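Local coordinates for protein endoglucanase (Ruminococcus champanellensis, PDB 6WQV) that is a broad-specificity endoglucanase of glycoside hydrolase family 5 that probably cleaves internal beta-1,4 bonds of cellulose and related plant polysaccharides, at residues L29-D34 with T51-P56; E160-P165 with M209-A214; V238-Y243 with I282-G287. One frame throughout, in Å; residues are numbered along the deposited sequence.

Interaction 1 of 3, residues L29-D34 with T51-P56; sequences LGNTLD and TAWGCP. With BGC (beta-D-glucopyranose), chain E; BGC (beta-D-glucopyranose), chain B.
N31 and W53 meet at about a right angle, the planes of amide and indole 72° apart, and both touch the bound glucan. In van der Waals terms the closest approach is N31 OD1 to W53 CE3, 3.5 Å, an oblique meeting at the benzo part of the indole; D34 O lies obliquely against the same end. One face of the indole lies under the chain B glucose, whose C5 stands 3.6 Å above the ring plane, offset toward the rim, while C6 of the chain E glucose touches CZ3 and CH2. An alanine in place of W53 would probably leave the chain B glucose without its platform and the N31 amide without the ring that flanks it. C55 packs its sulfur against the other end of the contact, with SG 3.6 Å from T32 OG1.

Among the direct hydrogen bonds, N31 ND2 gives one to O3 of the chain E glucose (2.9 Å, 164°). CG of N31 is anti to the carbonyl carbon (chi1 -81°), which sends the amide across the benzo end of the indole, with ND2 toward the sugar. The backbone behind it is gripped by D34: N31 N reaches the syn lone pair of OD2, and T32 N meets OD1 from above the carboxylate plane, 2.7 Å away. T32 OG1 bonds to G30 O, and R338 binds both oxygens.

Water supplies the polar links between the segments. One molecule donates to N31 O (2.7 Å) and accepts from W53 N and C55 N; a second accepts from N31 ND2 at 3.0 Å and donates to W53 O. An aromatic platform beside a hydrogen-bonding amide is typical of a glucose subsite, here in the loops at the C-terminal end of strand 26-29 of a TIM barrel.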
loop_
_atom_site.group_PDB
_atom_site.type_symbol
_atom_site.label_atom_id
_atom_site.label_comp_id
_atom_site.label_asym_id
_atom_site.label_seq_id
_atom_site.Cartn_x
_atom_site.Cartn_y
_atom_site.Cartn_z
ATOM N N LEU A 29 0.636 7.241 4.375
ATOM C CA LEU A 29 -0.164 8.471 4.453
ATOM C C LEU A 29 -1.635 8.124 4.202
ATOM O O LEU A 29 -2.206 8.384 3.137
ATOM C CB LEU A 29 0.349 9.466 3.421
ATOM C CG LEU A 29 -0.265 10.867 3.409
ATOM C CD1 LEU A 29 0.157 11.677 4.625
ATOM C CD2 LEU A 29 0.085 11.616 2.143
ATOM N N GLY A 30 -2.246 7.507 5.206
ATOM C CA GLY A 30 -3.568 6.937 5.022
ATOM C C GLY A 30 -4.709 7.933 5.128
ATOM O O GLY A 30 -4.625 8.975 5.785
ATOM N N ASN A 31 -5.828 7.580 4.477
ATOM C CA ASN A 31 -7.069 8.366 4.484
ATOM C C ASN A 31 -6.863 9.809 3.999
ATOM O O ASN A 31 -7.533 10.741 4.461
ATOM C CB ASN A 31 -7.750 8.348 5.861
ATOM C CG ASN A 31 -8.555 7.092 6.112
ATOM O OD1 ASN A 31 -8.483 6.136 5.339
ATOM N ND2 ASN A 31 -9.329 7.089 7.187
ATOM N N THR A 32 -5.966 9.976 3.023
ATOM C CA THR A 32 -5.528 11.277 2.538
ATOM C C THR A 32 -5.780 11.337 1.042
ATOM O O THR A 32 -6.912 11.614 0.621
ATOM C CB THR A 32 -4.081 11.501 2.999
ATOM O OG1 THR A 32 -4.009 11.345 4.430
ATOM C CG2 THR A 32 -3.579 12.874 2.652
ATOM N N LEU A 33 -4.767 11.124 0.190
ATOM C CA LEU A 33 -5.005 11.140 -1.257
ATOM C C LEU A 33 -5.828 9.943 -1.715
ATOM O O LEU A 33 -6.297 9.934 -2.863
ATOM C CB LEU A 33 -3.681 11.217 -2.012
ATOM C CG LEU A 33 -2.788 12.412 -1.640
ATOM C CD1 LEU A 33 -1.506 12.390 -2.486
ATOM C CD2 LEU A 33 -3.531 13.739 -1.768
ATOM N N ASP A 34 -6.023 8.953 -0.833
ATOM C CA ASP A 34 -6.889 7.804 -1.068
ATOM C C ASP A 34 -8.356 8.067 -0.727
ATOM O O ASP A 34 -9.206 7.231 -1.059
ATOM C CB ASP A 34 -6.396 6.572 -0.282
ATOM C CG ASP A 34 -6.009 6.878 1.179
ATOM O OD1 ASP A 34 -5.288 7.869 1.426
ATOM O OD2 ASP A 34 -6.400 6.089 2.067
ATOM N N THR A 51 -8.846 16.304 2.172
ATOM C CA THR A 51 -9.347 16.596 3.509
ATOM C C THR A 51 -10.699 15.946 3.790
ATOM O O THR A 51 -11.327 16.255 4.808
ATOM C CB THR A 51 -9.439 18.113 3.721
ATOM O OG1 THR A 51 -10.394 18.692 2.818
ATOM C CG2 THR A 51 -8.084 18.772 3.497
ATOM N N ALA A 52 -11.143 15.029 2.933
ATOM C CA ALA A 52 -12.492 14.500 3.057
ATOM C C ALA A 52 -12.651 13.540 4.228
ATOM O O ALA A 52 -13.772 13.378 4.725
ATOM C CB ALA A 52 -12.896 13.809 1.755
ATOM N N TRP A 53 -11.577 12.909 4.679
ATOM C CA TRP A 53 -11.651 11.841 5.669
ATOM C C TRP A 53 -10.806 12.150 6.905
ATOM O O TRP A 53 -10.059 11.300 7.399
ATOM C CB TRP A 53 -11.216 10.503 5.070
ATOM C CG TRP A 53 -12.175 9.840 4.120
ATOM C CD1 TRP A 53 -13.425 10.254 3.766
ATOM C CD2 TRP A 53 -11.937 8.621 3.406
ATOM N NE1 TRP A 53 -13.977 9.367 2.870
ATOM C CE2 TRP A 53 -13.085 8.354 2.637
ATOM C CE3 TRP A 53 -10.862 7.725 3.347
ATOM C CZ2 TRP A 53 -13.189 7.229 1.813
ATOM C CZ3 TRP A 53 -10.964 6.611 2.526
ATOM C CH2 TRP A 53 -12.123 6.372 1.774
ATOM N N GLY A 54 -10.895 13.372 7.412
ATOM C CA GLY A 54 -10.343 13.683 8.722
ATOM C C GLY A 54 -8.864 13.979 8.759
ATOM O O GLY A 54 -8.270 13.966 9.846
ATOM N N CYS A 55 -8.250 14.250 7.618
ATOM C CA CYS A 55 -6.854 14.616 7.604
ATOM C C CYS A 55 -6.683 16.048 7.119
ATOM O O CYS A 55 -7.462 16.518 6.280
ATOM C CB CYS A 55 -6.082 13.662 6.690
ATOM S SG CYS A 55 -6.035 11.975 7.348
ATOM N N PRO A 56 -5.713 16.772 7.664
ATOM C CA PRO A 56 -5.394 18.104 7.147
ATOM C C PRO A 56 -4.612 17.984 5.848
ATOM O O PRO A 56 -4.163 16.909 5.455
ATOM C CB PRO A 56 -4.523 18.700 8.258
ATOM C CG PRO A 56 -3.820 17.509 8.832
ATOM C CD PRO A 56 -4.817 16.373 8.768
HETATM C C2 BGC E . -9.251 3.091 6.944
HETATM C C3 BGC E . -10.646 3.524 7.255
HETATM C C4 BGC E . -11.423 3.895 6.017
HETATM C C5 BGC E . -11.408 2.773 5.002
HETATM C C6 BGC E . -12.014 3.099 3.674
HETATM C C1 BGC E . -9.232 1.957 5.927
HETATM O O2 BGC E . -8.571 2.662 8.149
HETATM O O3 BGC E . -10.585 4.677 8.168
HETATM O O4 BGC E . -12.844 4.100 6.359
HETATM O O5 BGC E . -9.997 2.386 4.720
HETATM O O6 BGC E . -12.117 1.908 2.886
HETATM C C2 BGC B . -14.840 5.257 5.817
HETATM C C3 BGC B . -15.444 6.580 5.541
HETATM C C4 BGC B . -15.025 7.632 6.558
HETATM C C5 BGC B . -13.496 7.690 6.651
HETATM C C6 BGC B . -13.056 8.660 7.738
HETATM C C1 BGC B . -13.328 5.325 5.937
HETATM O O2 BGC B . -15.139 4.329 4.764
HETATM O O3 BGC B . -16.888 6.445 5.583
HETATM O O4 BGC B . -15.515 8.904 6.158
HETATM O O5 BGC B . -12.940 6.373 6.968
HETATM O O6 BGC B . -13.364 8.112 8.982
HETATM O O HOH W 1 -8.729 13.180 4.661
HETATM O O HOH W 2 -9.049 9.314 9.143
#

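Interaction 2 of 3, residues E160-P165 with M209-A214; sequences EGMNQP and MVPTYA. Unlike the reference sequence in segment 160-165: Q164 (reference Glu). With GLC (alpha-D-glucopyranose), chain C.
Q164 lies beside A214, its NE2 giving a weak bond to A214 O (3.1 Å) while OE1 turns to the anomeric carbon C1 of the bound GLC, 3.0 Å away. Next to it, N163 ND2 donates almost straight to GLC O2 (2.9 Å, 165°); CG anti to the backbone N (chi1 -180°) carries this amide toward the sugar, and R75 holds its OD1.

The next shell fixes the turn behind them. A214 N binds P165 O at 2.8 Å, and that oxygen also sits over one face of the Y213 ring. P211 wedges into the bend, its CB 3.4 Å from N163 O and its CG against P165 CD. M162 O, buried beside P211, finds no polar partner. Further down, E160 and M209 pair as parallel strand neighbours, G161 N bonding to M209 O (3.0 Å), while the M209 methyl CE rests on E160 OE2; R75 salt-bridges OE1.

The natural sequence has glutamate at 164. In family 5 the Asn-Glu pair closing this strand holds the general acid/base, so the glutamine is probably a stand-in that keeps the position but lacks its acid.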
loop_
_atom_site.group_PDB
_atom_site.type_symbol
_atom_site.label_atom_id
_atom_site.label_comp_id
_atom_site.label_asym_id
_atom_site.label_seq_id
_atom_site.Cartn_x
_atom_site.Cartn_y
_atom_site.Cartn_z
ATOM N N GLU A 160 3.135 0.719 -7.323
ATOM C CA GLU A 160 2.306 -0.414 -6.915
ATOM C C GLU A 160 1.015 -0.389 -7.730
ATOM O O GLU A 160 0.247 0.576 -7.660
ATOM C CB GLU A 160 1.984 -0.362 -5.412
ATOM C CG GLU A 160 1.033 -1.471 -5.021
ATOM C CD GLU A 160 0.825 -1.599 -3.543
ATOM O OE1 GLU A 160 0.623 -0.562 -2.885
ATOM O OE2 GLU A 160 0.859 -2.746 -3.050
ATOM N N GLY A 161 0.767 -1.462 -8.497
ATOM C CA GLY A 161 -0.223 -1.385 -9.568
ATOM C C GLY A 161 -1.673 -1.337 -9.120
ATOM O O GLY A 161 -2.517 -0.762 -9.818
ATOM N N MET A 162 -1.989 -1.965 -7.986
ATOM C CA MET A 162 -3.335 -2.005 -7.437
ATOM C C MET A 162 -3.195 -2.164 -5.931
ATOM O O MET A 162 -2.116 -2.485 -5.424
ATOM C CB MET A 162 -4.142 -3.196 -7.964
ATOM C CG MET A 162 -4.392 -3.185 -9.452
ATOM S SD MET A 162 -5.331 -4.621 -9.964
ATOM C CE MET A 162 -4.070 -5.884 -9.945
ATOM N N ASN A 163 -4.302 -1.976 -5.217
ATOM C CA ASN A 163 -4.290 -2.088 -3.762
ATOM C C ASN A 163 -4.862 -3.414 -3.280
ATOM O O ASN A 163 -4.105 -4.314 -2.903
ATOM C CB ASN A 163 -5.040 -0.916 -3.138
ATOM C CG ASN A 163 -5.054 -0.967 -1.628
ATOM O OD1 ASN A 163 -4.022 -1.200 -1.003
ATOM N ND2 ASN A 163 -6.230 -0.771 -1.042
ATOM N N GLN A 164 -6.187 -3.532 -3.270
ATOM C CA GLN A 164 -6.878 -4.724 -2.776
ATOM C C GLN A 164 -7.958 -5.148 -3.760
ATOM O O GLN A 164 -9.149 -5.142 -3.438
ATOM C CB GLN A 164 -7.490 -4.464 -1.402
ATOM C CG GLN A 164 -6.493 -4.431 -0.292
ATOM C CD GLN A 164 -7.152 -4.455 1.062
ATOM O OE1 GLN A 164 -8.058 -3.668 1.340
ATOM N NE2 GLN A 164 -6.725 -5.387 1.909
ATOM N N PRO A 165 -7.572 -5.523 -4.981
ATOM C CA PRO A 165 -8.579 -5.959 -5.960
ATOM C C PRO A 165 -9.363 -7.151 -5.430
ATOM O O PRO A 165 -8.792 -8.102 -4.890
ATOM C CB PRO A 165 -7.736 -6.329 -7.184
ATOM C CG PRO A 165 -6.397 -6.717 -6.610
ATOM C CD PRO A 165 -6.198 -5.754 -5.451
ATOM N N MET A 209 5.436 -3.154 -7.447
ATOM C CA MET A 209 4.732 -3.967 -6.462
ATOM C C MET A 209 3.368 -4.369 -7.012
ATOM O O MET A 209 2.703 -3.580 -7.694
ATOM C CB MET A 209 4.560 -3.201 -5.138
ATOM C CG MET A 209 5.821 -3.122 -4.276
ATOM S SD MET A 209 5.687 -1.942 -2.910
ATOM C CE MET A 209 4.147 -2.508 -2.254
ATOM N N VAL A 210 2.970 -5.607 -6.732
ATOM C CA VAL A 210 1.672 -6.138 -7.146
ATOM C C VAL A 210 1.028 -6.893 -5.991
ATOM O O VAL A 210 1.716 -7.620 -5.255
ATOM C CB VAL A 210 1.780 -7.058 -8.375
ATOM C CG1 VAL A 210 2.107 -6.263 -9.631
ATOM C CG2 VAL A 210 2.814 -8.170 -8.144
ATOM N N PRO A 211 -0.291 -6.770 -5.819
ATOM C CA PRO A 211 -0.968 -7.540 -4.766
ATOM C C PRO A 211 -1.519 -8.864 -5.250
ATOM O O PRO A 211 -1.789 -9.029 -6.443
ATOM C CB PRO A 211 -2.129 -6.623 -4.373
ATOM C CG PRO A 211 -2.514 -6.019 -5.715
ATOM C CD PRO A 211 -1.210 -5.834 -6.484
ATOM N N THR A 212 -1.709 -9.800 -4.327
ATOM C CA THR A 212 -2.610 -10.914 -4.545
ATOM C C THR A 212 -4.048 -10.412 -4.449
ATOM O O THR A 212 -4.312 -9.232 -4.176
ATOM C CB THR A 212 -2.387 -11.940 -3.446
ATOM O OG1 THR A 212 -2.546 -11.257 -2.197
ATOM C CG2 THR A 212 -0.986 -12.546 -3.510
ATOM N N TYR A 213 -4.998 -11.324 -4.661
ATOM C CA TYR A 213 -6.402 -11.053 -4.380
ATOM C C TYR A 213 -6.534 -10.444 -2.981
ATOM O O TYR A 213 -6.076 -11.031 -1.999
ATOM C CB TYR A 213 -7.231 -12.352 -4.486
ATOM C CG TYR A 213 -8.694 -12.104 -4.187
ATOM C CD1 TYR A 213 -9.131 -11.984 -2.878
ATOM C CD2 TYR A 213 -9.625 -11.924 -5.204
ATOM C CE1 TYR A 213 -10.447 -11.701 -2.584
ATOM C CE2 TYR A 213 -10.950 -11.642 -4.917
ATOM C CZ TYR A 213 -11.353 -11.528 -3.607
ATOM O OH TYR A 213 -12.669 -11.251 -3.317
ATOM N N ALA A 214 -7.147 -9.262 -2.900
ATOM C CA ALA A 214 -7.365 -8.511 -1.652
ATOM C C ALA A 214 -6.078 -8.261 -0.864
ATOM O O ALA A 214 -6.136 -7.938 0.332
ATOM C CB ALA A 214 -8.433 -9.153 -0.760
HETATM C C1 GLC C . -6.897 -2.045 3.641
HETATM C C2 GLC C . -6.994 -0.719 2.912
HETATM C C3 GLC C . -7.009 0.534 3.678
HETATM C C4 GLC C . -7.918 0.414 4.878
HETATM C C5 GLC C . -7.356 -0.692 5.739
HETATM C C6 GLC C . -8.004 -0.824 7.106
HETATM O O1 GLC C . -5.644 -2.555 3.838
HETATM O O2 GLC C . -5.958 -0.726 1.883
HETATM O O3 GLC C . -7.505 1.587 2.771
HETATM O O4 GLC C . -7.961 1.671 5.561
HETATM O O5 GLC C . -7.532 -1.983 5.028
HETATM O O6 GLC C . -9.320 -1.157 7.006
#

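Interaction 3 of 3, residues V238-Y243 with I282-G287; sequences VDIHSY and IPVIIG. With GLC (alpha-D-glucopyranose), chain C.
D239 and G287 meet where two parallel barrel strands come together, and the aspartate can be followed outward. CB lies 4.4 Å from I285 CG2, the neighbour on the same face of the sheet. With CG anti to the backbone N (chi1 -174°), the carboxylate is carried along the strands to G287, whose CA is 3.8 Å from CG. OD1 accepts from G287 N at 2.9 Å, the donor standing 38° out of the carboxylate plane. OD1 is also the oxygen nearer to G287 CA, while OD2 of D239 fills the place a CB of G287 would take, 2.2 Å from that point, so the glycine is what lets the acid lie against the strand. R75 forms a long, weak ion pair with OD2, and the E160 carboxylate is so close that the two acids are unlikely both to be charged.

The strands are joined by backbone bonds V238 N to P283 O, I285 N to V238 O and I240 N to I285 O. G287 N adds a weak one to I240 O, so that two acceptors share this N-H. On the face away from D239, I240 CG1 touches V284 CG2 at 3.9 Å and V238 CG2 touches I282 CG2 at 3.7 Å; helix 263-278 packs on V284 and I286.

Beyond the strand end the chain reaches the sugar. H241 ND1 shares a hydrogen bond with GLC O1 (2.9 Å), the oxygen lying at the ring edge near its plane, while Y243 OH comes 3.5 Å from GLC C5. The end of the paired strand and D239 at its ring edge place H241 by the reducing-end glucose, and a bond to Q288 places Y243; behind them R75 is salt-bridged to E160 and only weakly paired with D239.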
loop_
_atom_site.group_PDB
_atom_site.type_symbol
_atom_site.label_atom_id
_atom_site.label_comp_id
_atom_site.label_asym_id
_atom_site.label_seq_id
_atom_site.Cartn_x
_atom_site.Cartn_y
_atom_site.Cartn_z
ATOM N N VAL A 238 5.732 -8.614 -4.208
ATOM C CA VAL A 238 4.339 -8.841 -3.833
ATOM C C VAL A 238 4.015 -8.041 -2.578
ATOM O O VAL A 238 4.808 -8.004 -1.624
ATOM C CB VAL A 238 4.062 -10.340 -3.625
ATOM C CG1 VAL A 238 2.655 -10.548 -3.064
ATOM C CG2 VAL A 238 4.242 -11.098 -4.942
ATOM N N ASP A 239 2.842 -7.413 -2.566
ATOM C CA ASP A 239 2.350 -6.685 -1.401
ATOM C C ASP A 239 1.259 -7.502 -0.718
ATOM O O ASP A 239 0.228 -7.816 -1.329
ATOM C CB ASP A 239 1.803 -5.303 -1.764
ATOM C CG ASP A 239 1.424 -4.468 -0.529
ATOM O OD1 ASP A 239 1.440 -5.000 0.603
ATOM O OD2 ASP A 239 1.103 -3.273 -0.693
ATOM N N ILE A 240 1.489 -7.838 0.546
ATOM C CA ILE A 240 0.505 -8.467 1.407
ATOM C C ILE A 240 0.164 -7.475 2.515
ATOM O O ILE A 240 1.069 -6.930 3.159
ATOM C CB ILE A 240 1.056 -9.768 2.012
ATOM C CG1 ILE A 240 1.362 -10.810 0.923
ATOM C CG2 ILE A 240 0.095 -10.300 3.064
ATOM C CD1 ILE A 240 0.185 -11.207 0.043
ATOM N N HIS A 241 -1.126 -7.236 2.738
ATOM C CA HIS A 241 -1.566 -6.527 3.938
ATOM C C HIS A 241 -1.876 -7.578 5.000
ATOM O O HIS A 241 -2.515 -8.601 4.716
ATOM C CB HIS A 241 -2.813 -5.682 3.669
ATOM C CG HIS A 241 -2.662 -4.708 2.537
ATOM N ND1 HIS A 241 -3.668 -3.833 2.178
ATOM C CD2 HIS A 241 -1.649 -4.488 1.671
ATOM C CE1 HIS A 241 -3.277 -3.121 1.136
ATOM N NE2 HIS A 241 -2.055 -3.496 0.810
ATOM N N SER A 242 -1.405 -7.350 6.230
ATOM C CA SER A 242 -1.560 -8.362 7.274
ATOM C C SER A 242 -1.844 -7.706 8.625
ATOM O O SER A 242 -0.951 -7.512 9.454
ATOM C CB SER A 242 -0.355 -9.314 7.318
ATOM O OG SER A 242 -0.619 -10.454 8.116
ATOM N N TYR A 243 -3.116 -7.386 8.848
ATOM C CA TYR A 243 -3.575 -6.834 10.122
ATOM C C TYR A 243 -3.880 -8.014 11.032
ATOM O O TYR A 243 -5.026 -8.444 11.186
ATOM C CB TYR A 243 -4.810 -5.975 9.907
ATOM C CG TYR A 243 -4.596 -4.696 9.147
ATOM C CD1 TYR A 243 -4.549 -4.681 7.762
ATOM C CD2 TYR A 243 -4.495 -3.486 9.813
ATOM C CE1 TYR A 243 -4.387 -3.495 7.060
ATOM C CE2 TYR A 243 -4.335 -2.299 9.123
ATOM C CZ TYR A 243 -4.269 -2.307 7.752
ATOM O OH TYR A 243 -4.109 -1.122 7.077
ATOM N N ILE A 282 10.392 -15.102 -4.343
ATOM C CA ILE A 282 9.520 -14.001 -4.739
ATOM C C ILE A 282 9.581 -12.955 -3.635
ATOM O O ILE A 282 9.079 -13.192 -2.524
ATOM C CB ILE A 282 8.078 -14.461 -4.976
ATOM C CG1 ILE A 282 7.999 -15.516 -6.070
ATOM C CG2 ILE A 282 7.215 -13.264 -5.367
ATOM C CD1 ILE A 282 6.585 -15.994 -6.322
ATOM N N PRO A 283 10.167 -11.786 -3.878
ATOM C CA PRO A 283 10.203 -10.764 -2.831
ATOM C C PRO A 283 8.802 -10.370 -2.387
ATOM O O PRO A 283 7.859 -10.330 -3.182
ATOM C CB PRO A 283 10.925 -9.589 -3.503
ATOM C CG PRO A 283 11.696 -10.197 -4.608
ATOM C CD PRO A 283 10.890 -11.369 -5.091
ATOM N N VAL A 284 8.674 -10.064 -1.100
ATOM C CA VAL A 284 7.385 -9.711 -0.519
ATOM C C VAL A 284 7.578 -8.646 0.552
ATOM O O VAL A 284 8.585 -8.629 1.271
ATOM C CB VAL A 284 6.641 -10.957 0.037
ATOM C CG1 VAL A 284 7.469 -11.633 1.132
ATOM C CG2 VAL A 284 5.250 -10.587 0.526
ATOM N N ILE A 285 6.602 -7.752 0.649
ATOM C CA ILE A 285 6.581 -6.679 1.634
ATOM C C ILE A 285 5.195 -6.659 2.262
ATOM O O ILE A 285 4.200 -6.984 1.610
ATOM C CB ILE A 285 6.919 -5.315 0.988
ATOM C CG1 ILE A 285 7.119 -4.239 2.053
ATOM C CG2 ILE A 285 5.821 -4.899 -0.006
ATOM C CD1 ILE A 285 7.791 -2.986 1.528
ATOM N N ILE A 286 5.132 -6.311 3.547
ATOM C CA ILE A 286 3.851 -6.073 4.220
ATOM C C ILE A 286 3.572 -4.581 4.068
ATOM O O ILE A 286 4.049 -3.743 4.837
ATOM C CB ILE A 286 3.849 -6.557 5.670
ATOM C CG1 ILE A 286 3.943 -8.086 5.693
ATOM C CG2 ILE A 286 2.584 -6.079 6.389
ATOM C CD1 ILE A 286 4.296 -8.679 7.031
ATOM N N GLY A 287 2.804 -4.240 3.025
ATOM C CA GLY A 287 2.585 -2.850 2.673
ATOM C C GLY A 287 1.599 -2.131 3.552
ATOM O O GLY A 287 1.565 -0.893 3.530
HETATM C C1 GLC C . -6.897 -2.045 3.641
HETATM C C2 GLC C . -6.994 -0.719 2.912
HETATM C C3 GLC C . -7.009 0.534 3.678
HETATM C C4 GLC C . -7.918 0.414 4.878
HETATM C C5 GLC C . -7.356 -0.692 5.739
HETATM C C6 GLC C . -8.004 -0.824 7.106
HETATM O O1 GLC C . -5.644 -2.555 3.838
HETATM O O2 GLC C . -5.958 -0.726 1.883
HETATM O O3 GLC C . -7.505 1.587 2.771
HETATM O O4 GLC C . -7.961 1.671 5.561
HETATM O O5 GLC C . -7.532 -1.983 5.028
HETATM O O6 GLC C . -9.320 -1.157 7.006
#

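Overall arrangement
All three contacts belong to one eight-stranded TIM barrel and follow in series along the chain. Interaction 1 lies in loops at the C-terminal end of the strands, after strand 26-29; interaction 2 joins strand 157-160 and its loop to strand 208-211; interaction 3 joins strands 236-241 and 284-289. Because 208-211 and 236-241 are neighbours, interactions 2 and 3 touch, their centres about 10 Å apart, with N163 packed on H241. Interaction 1 stands apart, its centre about 20 Å and 23 Å from theirs, and the cellotriose spans the gap: interaction 1 meets its two beta-glucoses, interactions 2 and 3 its reducing-end glucose, whose C1 probably marks the bond that would be cut in a longer chain.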